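Local coordinates for periplasmic binding protein/LacI transcriptional regulator (Alkaliphilus metalliredigens, PDB 3CTP) that probably represses transcription as a sugar-responsive regulator of the LacI family, its periplasmic-binding-protein-like core holding beta-D-xylulofuranose, at residues S80-Y85 with Y291-L296; S154-G159 with E188-G193; N283-A288 with Y311-K316. All coordinates share one frame; numbering follows the deposited sequence.

In the fold
The three contacts run from the N-terminal lobe to the sugar cleft of a two-lobed, periplasmic-binding-protein-like core. Contact 1 packs helix 73-88 on helix 286-302. Contact 3 begins just before that second helix and runs along strand 311-318; the centres of these two contacts lie about 13 Å apart, and the Tyr85 hydroxyl is joined to Glu287. Contact 2, about 12 Å from contact 3 and 23 Å from contact 1 (centres), sets helix 156-169 against helix 185-200. Both segments of contact 2 fall between those of contact 1 in sequence, whereas contacts 1 and 3 interleave. Strands 151-154, 311-318 and 281-283 share one mixed sheet, and contacts 2 and 3 bring Arg190 and Gln284, distant in sequence, to one sugar.

Contact 1 of 3, residues S80-Y85 with Y291-L296; sequences SVIEEY and YTIIEL
Tyr85 and Tyr291 meet as an offset edge-to-face pair, the edge of Tyr291 turned to the face of Tyr85, with ring planes 76° apart and centroids separated by 5.8 Å. Tyr291 CD1 makes the nearest ring approach, 3.8 Å from Tyr85 CE2. The same face of Tyr85 is covered by the Tyr291 backbone, CA standing over the ring centre, and Tyr291 CB adds a CH-pi contact 4.0 Å from the Tyr85 centroid. Tyr291 CG, anti to its own backbone N (chi1 169°), lies beside the carbonyl carbon, and Glu295 CG sits over one face of the ring, offset toward the rim. The Tyr85 hydroxyl finds its hydrogen-bond partner in Glu287, one turn before Tyr291.

Deeper in, the contact is aliphatic. Ile294 straddles the end of 80-85: its CG1 packs 4.0 Å from Tyr85 CB, its CG2 lies 3.7 Å from Tyr85 O, and its CD1 reaches Ile82 CG2 at 3.9 Å. Ile82 sends CD1 to Ile293 CD1, 4.2 Å away. Ile121 of strand 119-123 touches all three isoleucines from the sheet side. No hydrogen bond links the segments. The axes of the two short segments cross at -42°, 9.0 Å apart at their closest, as two helices laid side by side on one sheet of an alpha/beta, periplasmic-binding-protein-like lobe.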
# COMPACT_ATOMS: atom_id res chain seq x y z
N SER A 80 1.51 -3.44 9.57
CA SER A 80 1.48 -4.90 9.73
C SER A 80 2.33 -5.35 10.91
O SER A 80 1.94 -6.25 11.66
CB SER A 80 1.98 -5.60 8.46
OG SER A 80 1.07 -5.38 7.36
N VAL A 81 3.51 -4.76 11.06
CA VAL A 81 4.43 -5.21 12.11
C VAL A 81 3.99 -4.68 13.48
O VAL A 81 4.06 -5.37 14.48
CB VAL A 81 5.88 -4.86 11.77
CG1 VAL A 81 6.81 -5.34 12.87
CG2 VAL A 81 6.26 -5.49 10.41
N ILE A 82 3.52 -3.42 13.54
CA ILE A 82 2.95 -2.95 14.80
C ILE A 82 1.81 -3.87 15.25
O ILE A 82 1.68 -4.17 16.43
CB ILE A 82 2.45 -1.51 14.65
CG1 ILE A 82 3.65 -0.57 14.45
CG2 ILE A 82 1.68 -1.09 15.87
CD1 ILE A 82 3.28 0.89 14.12
N GLU A 83 0.98 -4.32 14.30
CA GLU A 83 -0.12 -5.20 14.68
C GLU A 83 0.41 -6.48 15.34
O GLU A 83 -0.15 -6.95 16.33
CB GLU A 83 -1.03 -5.52 13.49
CG GLU A 83 -2.14 -6.51 13.90
CD GLU A 83 -3.52 -6.12 13.41
OE1 GLU A 83 -3.68 -5.04 12.80
OE2 GLU A 83 -4.46 -6.90 13.68
N GLU A 84 1.49 -7.02 14.81
CA GLU A 84 2.09 -8.24 15.39
C GLU A 84 2.56 -8.01 16.82
O GLU A 84 2.30 -8.83 17.72
CB GLU A 84 3.30 -8.69 14.56
CG GLU A 84 2.93 -9.19 13.17
CD GLU A 84 2.35 -10.61 13.16
OE1 GLU A 84 2.24 -11.28 14.22
OE2 GLU A 84 2.02 -11.06 12.04
N TYR A 85 3.31 -6.92 17.02
CA TYR A 85 3.78 -6.63 18.36
C TYR A 85 2.65 -6.31 19.32
O TYR A 85 2.72 -6.66 20.51
CB TYR A 85 4.86 -5.55 18.36
CG TYR A 85 6.19 -6.05 17.86
CD1 TYR A 85 6.60 -5.80 16.57
CD2 TYR A 85 7.04 -6.81 18.68
CE1 TYR A 85 7.82 -6.27 16.09
CE2 TYR A 85 8.27 -7.29 18.20
CZ TYR A 85 8.64 -7.01 16.90
OH TYR A 85 9.85 -7.46 16.39
N TYR A 291 8.45 -2.67 17.58
CA TYR A 291 8.67 -3.19 18.91
C TYR A 291 8.70 -2.06 19.94
O TYR A 291 8.04 -2.13 21.00
CB TYR A 291 10.00 -3.98 18.97
CG TYR A 291 10.44 -4.34 20.37
CD1 TYR A 291 9.94 -5.45 21.01
CD2 TYR A 291 11.36 -3.54 21.05
CE1 TYR A 291 10.33 -5.77 22.31
CE2 TYR A 291 11.77 -3.87 22.35
CZ TYR A 291 11.24 -4.98 22.96
OH TYR A 291 11.64 -5.32 24.24
N THR A 292 9.47 -1.03 19.63
CA THR A 292 9.70 0.07 20.56
C THR A 292 8.41 0.86 20.81
O THR A 292 8.08 1.19 21.93
CB THR A 292 10.82 0.96 20.02
OG1 THR A 292 12.01 0.16 19.97
CG2 THR A 292 11.07 2.19 20.92
N ILE A 293 7.68 1.14 19.73
CA ILE A 293 6.46 1.91 19.85
C ILE A 293 5.49 1.17 20.78
O ILE A 293 4.89 1.76 21.69
CB ILE A 293 5.83 2.08 18.46
CG1 ILE A 293 6.65 3.06 17.60
CG2 ILE A 293 4.36 2.46 18.54
CD1 ILE A 293 6.27 3.07 16.10
N ILE A 294 5.34 -0.14 20.56
CA ILE A 294 4.40 -0.90 21.38
C ILE A 294 4.92 -1.06 22.82
O ILE A 294 4.16 -0.91 23.78
CB ILE A 294 4.14 -2.25 20.73
CG1 ILE A 294 3.29 -2.04 19.48
CG2 ILE A 294 3.46 -3.20 21.73
CD1 ILE A 294 1.90 -1.47 19.75
N GLU A 295 6.20 -1.34 23.00
CA GLU A 295 6.75 -1.46 24.34
C GLU A 295 6.49 -0.21 25.14
O GLU A 295 6.07 -0.28 26.29
CB GLU A 295 8.26 -1.68 24.30
CG GLU A 295 8.70 -3.10 24.02
CD GLU A 295 8.17 -4.12 25.01
OE1 GLU A 295 8.44 -4.00 26.24
OE2 GLU A 295 7.50 -5.04 24.55
N LEU A 296 6.73 0.95 24.54
CA LEU A 296 6.60 2.21 25.27
C LEU A 296 5.13 2.55 25.50
O LEU A 296 4.74 3.01 26.58
CB LEU A 296 7.30 3.34 24.52
CG LEU A 296 8.80 3.16 24.40
CD1 LEU A 296 9.41 4.22 23.48
CD2 LEU A 296 9.45 3.25 25.81

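Contact 2 of 3, residues S154-G159 with E188-G193; sequences SDNYNG and ELRYKG. With XLF (beta-D-xylulofuranose), chain C.
Arg190 grips Asn156 side-on where two helices of a LacI-type, periplasmic-binding-protein-like core meet beside the sugar pocket. NE and NH2 of Arg190 both donate to Asn156 OD1, at 2.8 and 2.9 Å, with that oxygen in the guanidinium plane. Both nitrogens stand above the same face of the amide plane, not in it, and the amide is turned 55° from the guanidinium. An arginine chain extended from CG to NE carries the group to the sugar: Arg190 NH1 donates to O2 of beta-D-xylulofuranose at 2.8 Å and NH2 to its O3 at 2.9 Å. Asn156 is thus a second-shell residue that probably helps fix the rotation of a ligand-binding arginine, while Phe266 adds a cation-pi contact.

The backbones are equally tight farther along. The Gly193 CA lies over the Tyr157 ring, offset toward the rim, with CA only 3.4 Å from Tyr157 CE1; a side chain at this glycine would run into Tyr157 O. CA-H...O contacts line the close approach of the backbones, among them Tyr157 CA to Leu189 O at 3.5 Å and Gly193 CA to Tyr157 O.

The outer side is looser. Leu189, largely exposed, brings CD2 no nearer than 4.3 Å to Tyr157 CB, and of the Lys192 side chain CG comes nearest, at the edge of the tyrosine ring, before the chain leads away. The Tyr157 hydroxyl, hydrogen-bonded to Asp196, also accepts from a water that donates its other hydrogen to Gly193 O.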
# COMPACT_ATOMS: atom_id res chain seq x y z
N SER A 154 13.32 6.88 13.22
CA SER A 154 14.62 6.40 12.77
C SER A 154 15.63 7.55 12.86
O SER A 154 15.25 8.69 13.05
CB SER A 154 14.57 5.90 11.33
OG SER A 154 13.73 4.74 11.21
N ASP A 155 16.91 7.23 12.68
CA ASP A 155 17.96 8.25 12.71
C ASP A 155 18.03 8.97 11.37
O ASP A 155 18.90 8.74 10.53
CB ASP A 155 19.30 7.57 13.07
CG ASP A 155 20.40 8.56 13.31
OD1 ASP A 155 20.19 9.79 13.18
OD2 ASP A 155 21.51 8.05 13.60
N ASN A 156 17.07 9.85 11.17
CA ASN A 156 16.92 10.46 9.86
C ASN A 156 18.04 11.43 9.49
O ASN A 156 18.41 11.55 8.31
CB ASN A 156 15.55 11.14 9.83
CG ASN A 156 14.45 10.10 9.72
OD1 ASN A 156 14.47 9.27 8.81
ND2 ASN A 156 13.52 10.10 10.70
N TYR A 157 18.61 12.10 10.48
CA TYR A 157 19.70 13.01 10.20
C TYR A 157 20.90 12.23 9.66
O TYR A 157 21.46 12.54 8.59
CB TYR A 157 20.11 13.80 11.46
CG TYR A 157 21.32 14.64 11.17
CD1 TYR A 157 21.19 15.91 10.60
CD2 TYR A 157 22.60 14.15 11.40
CE1 TYR A 157 22.31 16.68 10.30
CE2 TYR A 157 23.71 14.90 11.09
CZ TYR A 157 23.56 16.16 10.54
OH TYR A 157 24.69 16.89 10.19
N ASN A 158 21.30 11.22 10.37
CA ASN A 158 22.44 10.44 9.93
C ASN A 158 22.17 9.67 8.63
O ASN A 158 23.03 9.53 7.83
CB ASN A 158 22.96 9.51 11.01
CG ASN A 158 23.76 10.23 12.08
OD1 ASN A 158 24.46 11.14 11.82
ND2 ASN A 158 23.63 9.75 13.27
N GLY A 159 20.92 9.25 8.44
CA GLY A 159 20.56 8.61 7.17
C GLY A 159 20.73 9.56 6.01
O GLY A 159 21.20 9.14 4.95
N GLU A 188 12.86 16.70 6.99
CA GLU A 188 13.69 17.89 7.24
C GLU A 188 15.06 17.46 7.77
O GLU A 188 16.07 18.03 7.39
CB GLU A 188 13.03 18.85 8.24
CG GLU A 188 11.83 19.61 7.65
CD GLU A 188 12.28 20.58 6.56
OE1 GLU A 188 12.75 21.69 6.89
OE2 GLU A 188 12.19 20.23 5.37
N LEU A 189 15.08 16.47 8.66
CA LEU A 189 16.37 15.99 9.16
C LEU A 189 17.17 15.31 8.05
O LEU A 189 18.40 15.46 7.99
CB LEU A 189 16.14 15.06 10.35
CG LEU A 189 15.76 15.77 11.65
CD1 LEU A 189 15.33 14.73 12.68
CD2 LEU A 189 16.95 16.60 12.14
N ARG A 190 16.50 14.54 7.18
CA ARG A 190 17.25 13.95 6.06
C ARG A 190 17.88 15.02 5.18
O ARG A 190 19.03 14.90 4.75
CB ARG A 190 16.35 13.05 5.18
CG ARG A 190 15.84 11.84 5.96
CD ARG A 190 14.73 11.10 5.21
NE ARG A 190 14.07 10.19 6.15
CZ ARG A 190 12.93 9.55 5.92
NH1 ARG A 190 12.29 9.69 4.75
NH2 ARG A 190 12.42 8.79 6.88
N TYR A 191 17.12 16.08 4.92
CA TYR A 191 17.63 17.20 4.14
C TYR A 191 18.85 17.83 4.82
O TYR A 191 19.87 18.08 4.18
CB TYR A 191 16.49 18.22 3.98
CG TYR A 191 16.90 19.64 3.78
CD1 TYR A 191 17.29 20.09 2.54
CD2 TYR A 191 16.82 20.54 4.82
CE1 TYR A 191 17.66 21.43 2.35
CE2 TYR A 191 17.18 21.87 4.65
CZ TYR A 191 17.60 22.29 3.42
OH TYR A 191 17.94 23.62 3.24
N LYS A 192 18.73 18.04 6.13
CA LYS A 192 19.82 18.70 6.85
C LYS A 192 21.07 17.82 6.87
O LYS A 192 22.20 18.31 6.71
CB LYS A 192 19.36 18.99 8.28
CG LYS A 192 20.33 19.91 9.02
CD LYS A 192 20.63 21.14 8.18
CE LYS A 192 21.76 21.97 8.79
NZ LYS A 192 22.19 23.06 7.88
N GLY A 193 20.90 16.51 7.04
CA GLY A 193 22.09 15.64 7.07
C GLY A 193 22.75 15.61 5.71
O GLY A 193 23.98 15.60 5.59
O4 XLF C . 8.06 11.00 7.04
C4 XLF C . 8.99 10.17 6.33
C5 XLF C . 8.77 10.41 4.84
O5 XLF C . 8.14 9.24 4.34
C3 XLF C . 8.65 8.70 6.52
O3 XLF C . 9.61 8.04 7.37
C2 XLF C . 8.71 8.19 5.11
O2 XLF C . 10.08 7.99 4.69
C1 XLF C . 7.90 6.93 4.91
O1 XLF C . 7.91 6.58 3.52
O HOH W 1 25.76 15.38 7.93

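Contact 3 of 3, residues N283-A288 with Y311-K316; sequences NQPIEA and YIMEVK. With XLF (beta-D-xylulofuranose), chain C.
Pro285 rests on Met313 and Glu314: its CG lies 3.5 Å from Met313 CB and 3.3 Å from Glu314 O. Pro285 occupies the N-cap position of helix 286-302. One turn into the helix, Ala288 CB meets Met313 SD at 4.0 Å; the methionine chain bends at chi2 (-58°), which folds its sulfur back toward the helix.

Asn283 holds the other end. Its N donates to Lys316 O at 2.8 Å. From CB outward, the Asn283 side chain runs beside that of Lys316, both pointing the same way: CB lies 3.4 Å from Lys316 O and next to Lys316 CG, CG lies near Lys316 CE, and at the tip ND2 comes 4.0 Å from Lys316 CE while also donating to a water that Glu314 O shares. OD1 of Asn283 is bonded to Asn268. Val315 CB presses on Asn283 O at 3.2 Å, and this buried oxygen has no hydrogen-bond partner in the model.

Gln284 leads away from 311-316, and its amide reaches the sugar, NE2 donating to O3 of beta-D-xylulofuranose at 3.0 Å and to Asp267, while its OE1 is bonded to Ser154. An alanine here would probably leave the sugar O3 without this donor and the Ser154 hydroxyl and Asp267 without their side-chain amide partner.

Strand 311-318 is flanked by strand 151-154, whose Ser154 touches Pro285 and Val315, and by strand 281-283, while helix 286-302 covers Met313 through Leu289 and Thr292, and Phe74 of helix 73-88 packs against Gln284 and Ile286.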
# COMPACT_ATOMS: atom_id res chain seq x y z
N ASN A 283 17.87 1.94 5.08
CA ASN A 283 16.94 1.13 5.84
C ASN A 283 16.39 1.80 7.08
O ASN A 283 17.17 2.20 7.95
CB ASN A 283 17.67 -0.15 6.30
CG ASN A 283 16.75 -1.15 6.96
OD1 ASN A 283 15.94 -1.79 6.28
ND2 ASN A 283 16.88 -1.31 8.29
N GLN A 284 15.06 1.89 7.20
CA GLN A 284 14.44 2.11 8.52
C GLN A 284 14.10 0.77 9.14
O GLN A 284 13.50 -0.09 8.47
CB GLN A 284 13.13 2.90 8.39
CG GLN A 284 13.32 4.32 7.92
CD GLN A 284 12.11 5.17 8.29
OE1 GLN A 284 11.88 5.43 9.47
NE2 GLN A 284 11.37 5.66 7.29
N PRO A 285 14.49 0.57 10.41
CA PRO A 285 14.34 -0.77 11.00
C PRO A 285 12.94 -0.98 11.53
O PRO A 285 12.65 -0.75 12.71
CB PRO A 285 15.36 -0.77 12.14
CG PRO A 285 15.46 0.69 12.56
CD PRO A 285 15.28 1.49 11.26
N ILE A 286 12.04 -1.38 10.62
CA ILE A 286 10.62 -1.46 10.96
C ILE A 286 10.37 -2.34 12.18
O ILE A 286 9.55 -2.01 13.05
CB ILE A 286 9.81 -1.96 9.74
CG1 ILE A 286 9.82 -0.85 8.67
CG2 ILE A 286 8.39 -2.29 10.13
CD1 ILE A 286 9.05 -1.20 7.36
N GLU A 287 11.05 -3.49 12.27
CA GLU A 287 10.81 -4.36 13.42
C GLU A 287 11.19 -3.66 14.73
O GLU A 287 10.44 -3.73 15.74
CB GLU A 287 11.57 -5.70 13.32
CG GLU A 287 11.03 -6.60 12.21
CD GLU A 287 9.82 -7.39 12.64
OE1 GLU A 287 9.65 -7.63 13.86
OE2 GLU A 287 9.04 -7.80 11.75
N ALA A 288 12.36 -3.02 14.77
CA ALA A 288 12.75 -2.31 15.99
C ALA A 288 11.82 -1.13 16.29
O ALA A 288 11.50 -0.85 17.46
CB ALA A 288 14.20 -1.81 15.90
N TYR A 311 13.28 8.35 21.23
CA TYR A 311 13.86 7.03 20.96
C TYR A 311 14.22 7.00 19.49
O TYR A 311 13.33 7.07 18.66
CB TYR A 311 12.84 5.93 21.25
CG TYR A 311 12.77 5.56 22.73
CD1 TYR A 311 12.31 6.46 23.68
CD2 TYR A 311 13.20 4.30 23.17
CE1 TYR A 311 12.28 6.13 25.04
CE2 TYR A 311 13.16 3.96 24.52
CZ TYR A 311 12.71 4.87 25.45
OH TYR A 311 12.70 4.49 26.78
N ILE A 312 15.51 6.93 19.17
CA ILE A 312 15.97 7.01 17.77
C ILE A 312 16.66 5.73 17.37
O ILE A 312 17.63 5.31 18.02
CB ILE A 312 16.94 8.21 17.64
CG1 ILE A 312 16.21 9.48 18.06
CG2 ILE A 312 17.44 8.33 16.22
CD1 ILE A 312 17.09 10.72 18.02
N MET A 313 16.14 5.06 16.33
CA MET A 313 16.68 3.77 15.89
C MET A 313 17.69 3.91 14.74
O MET A 313 17.51 4.70 13.82
CB MET A 313 15.56 2.80 15.40
CG MET A 313 14.45 2.39 16.36
SD MET A 313 15.00 1.56 17.90
CE MET A 313 14.64 3.03 18.73
N GLU A 314 18.73 3.09 14.78
CA GLU A 314 19.81 3.15 13.81
C GLU A 314 19.34 2.76 12.41
O GLU A 314 18.57 1.81 12.23
CB GLU A 314 20.90 2.16 14.27
CG GLU A 314 22.12 2.05 13.39
CD GLU A 314 23.17 1.09 13.94
OE1 GLU A 314 22.95 0.52 15.03
OE2 GLU A 314 24.21 0.90 13.28
N VAL A 315 19.88 3.48 11.42
CA VAL A 315 19.65 3.19 10.00
C VAL A 315 20.92 2.66 9.35
O VAL A 315 22.02 2.79 9.90
CB VAL A 315 19.14 4.44 9.22
CG1 VAL A 315 17.81 4.89 9.83
CG2 VAL A 315 20.16 5.55 9.30
N LYS A 316 20.77 2.06 8.17
CA LYS A 316 21.94 1.59 7.45
C LYS A 316 21.71 1.63 5.95
O LYS A 316 20.57 1.52 5.48
CB LYS A 316 22.26 0.16 7.86
CG LYS A 316 21.21 -0.80 7.45
CD LYS A 316 21.45 -2.21 7.99
CE LYS A 316 20.32 -3.12 7.52
NZ LYS A 316 19.95 -4.15 8.54
O4 XLF C . 8.06 11.00 7.04
C4 XLF C . 8.99 10.17 6.33
C5 XLF C . 8.77 10.41 4.84
O5 XLF C . 8.14 9.24 4.34
C3 XLF C . 8.65 8.70 6.52
O3 XLF C . 9.61 8.04 7.37
C2 XLF C . 8.71 8.19 5.11
O2 XLF C . 10.08 7.99 4.69
C1 XLF C . 7.90 6.93 4.91
O1 XLF C . 7.91 6.58 3.52
O HOH W 2 18.82 -0.20 10.23